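Local coordinates for protein endoglucanase (PDB 2YIK) that probably hydrolyses internal beta-1,4-glucosidic bonds of cellulose, as a family 9 glycoside hydrolase from a cellulose-degrading Clostridium, at residues A[160-163]-A[164-167]. Sequence-based numbering, arbitrary orientation.
Sequences YFND and YFMR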
# COMPACT_ATOMS: atom_id res chain seq x y z
N TYR A 160 -5.26 -2.33 11.48
CA TYR A 160 -6.53 -1.91 10.91
C TYR A 160 -6.66 -2.38 9.46
O TYR A 160 -7.76 -2.75 9.03
CB TYR A 160 -6.69 -0.39 10.99
CG TYR A 160 -8.14 0.06 11.14
CD1 TYR A 160 -8.83 -0.16 12.33
CD2 TYR A 160 -8.81 0.68 10.09
CE1 TYR A 160 -10.16 0.23 12.48
CE2 TYR A 160 -10.14 1.08 10.22
CZ TYR A 160 -10.81 0.85 11.42
OH TYR A 160 -12.13 1.22 11.55
N PHE A 161 -5.56 -2.35 8.70
CA PHE A 161 -5.58 -2.81 7.30
C PHE A 161 -5.83 -4.32 7.25
O PHE A 161 -6.78 -4.78 6.63
CB PHE A 161 -4.22 -2.59 6.61
CG PHE A 161 -4.10 -1.30 5.86
CD1 PHE A 161 -4.86 -1.05 4.72
CD2 PHE A 161 -3.17 -0.35 6.26
CE1 PHE A 161 -4.69 0.14 3.99
CE2 PHE A 161 -2.99 0.83 5.55
CZ PHE A 161 -3.75 1.07 4.41
N ASN A 162 -4.96 -5.06 7.91
CA ASN A 162 -5.03 -6.51 7.90
C ASN A 162 -6.22 -7.16 8.62
O ASN A 162 -6.64 -8.25 8.24
CB ASN A 162 -3.71 -7.08 8.41
CG ASN A 162 -2.54 -6.75 7.49
OD1 ASN A 162 -1.73 -5.86 7.77
ND2 ASN A 162 -2.47 -7.46 6.36
N ASP A 163 -6.76 -6.51 9.65
CA ASP A 163 -7.92 -7.09 10.32
C ASP A 163 -9.10 -6.99 9.36
O ASP A 163 -10.01 -7.82 9.37
CB ASP A 163 -8.23 -6.37 11.64
CG ASP A 163 -7.17 -6.61 12.70
OD1 ASP A 163 -6.44 -7.61 12.59
OD2 ASP A 163 -7.06 -5.80 13.64
N TYR A 164 -9.07 -5.95 8.53
CA TYR A 164 -10.12 -5.72 7.53
C TYR A 164 -10.03 -6.85 6.49
O TYR A 164 -11.04 -7.45 6.14
CB TYR A 164 -9.92 -4.35 6.88
CG TYR A 164 -10.68 -4.10 5.59
CD1 TYR A 164 -12.08 -4.17 5.55
CD2 TYR A 164 -10.01 -3.74 4.43
CE1 TYR A 164 -12.78 -3.87 4.38
CE2 TYR A 164 -10.69 -3.45 3.25
CZ TYR A 164 -12.07 -3.52 3.23
OH TYR A 164 -12.75 -3.22 2.06
N PHE A 165 -8.82 -7.13 6.02
CA PHE A 165 -8.63 -8.20 5.04
C PHE A 165 -9.13 -9.53 5.61
O PHE A 165 -9.87 -10.26 4.95
CB PHE A 165 -7.14 -8.34 4.66
CG PHE A 165 -6.53 -7.10 4.04
CD1 PHE A 165 -7.27 -6.27 3.21
CD2 PHE A 165 -5.19 -6.80 4.27
CE1 PHE A 165 -6.68 -5.15 2.61
CE2 PHE A 165 -4.59 -5.68 3.68
CZ PHE A 165 -5.34 -4.86 2.84
N MET A 166 -8.74 -9.84 6.84
CA MET A 166 -9.16 -11.08 7.46
C MET A 166 -10.67 -11.22 7.63
O MET A 166 -11.22 -12.29 7.33
CB MET A 166 -8.42 -11.28 8.80
CG MET A 166 -6.94 -11.61 8.58
SD MET A 166 -5.94 -12.02 10.03
CE MET A 166 -5.43 -10.38 10.58
N ARG A 167 -11.34 -10.17 8.08
CA ARG A 167 -12.79 -10.20 8.23
C ARG A 167 -13.46 -10.40 6.87
O ARG A 167 -14.53 -10.99 6.77
CB ARG A 167 -13.31 -8.88 8.83
CG ARG A 167 -13.18 -8.73 10.33
CD ARG A 167 -14.00 -7.53 10.83
NE ARG A 167 -13.57 -6.31 10.18
CZ ARG A 167 -12.56 -5.55 10.60
NH1 ARG A 167 -11.88 -5.89 11.68
NH2 ARG A 167 -12.23 -4.47 9.91
O HOH W 1 -10.26 -2.69 10.16
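Asp163 and Arg167, one helical turn apart, are joined first through the backbone: Arg167 N donates to Asp163 O at 3.0 Å, nearly straight at 162°. The same carbonyl oxygen also lies over the centre of one face of the Arg167 guanidinium, 3.6 Å from Arg167 CZ. A bend at chi3 contributes to folding the arginine back over this carbonyl. No salt bridge results, since Asp163 OD2 and Arg167 NH1 stay 5.2 Å apart; instead, Asp163 OD1 bonds to the hydroxyl of Tyr240 and Arg167 NH2 to the carbonyl of Ser111. A water at the guanidinium edge, in its plane, accepts from Arg167 NH2 and donates to Tyr160 O, tying the side chain to the helix backbone, and it lies above a face of the Tyr160 ring. These residues form the last two turns of helix 151-167 in the family 9 catalytic domain, whose fold is an (alpha/alpha)6 barrel; Phe165 packs between helices 124-140 and 216-233, whereas Met166 faces helix 238-257. The Phe165 ring carries Phe161 O over its centre, 3.4 Å above the plane, while that oxygen also accepts from Phe165 N at 3.2 Å, in the carbonyl plane. With CG beside the backbone N (chi1 -61°), the ring is laid back against the preceding turn, where the Asn162 amide meets its edge with the planes 81° apart. Phe165 CE2 touches Phe161 CB at 4.3 Å. On another side of the helix, the bent Met166 chain brings CE within 3.6 Å of Asp163 OD1, and Met166 N bonds to Asn162 O.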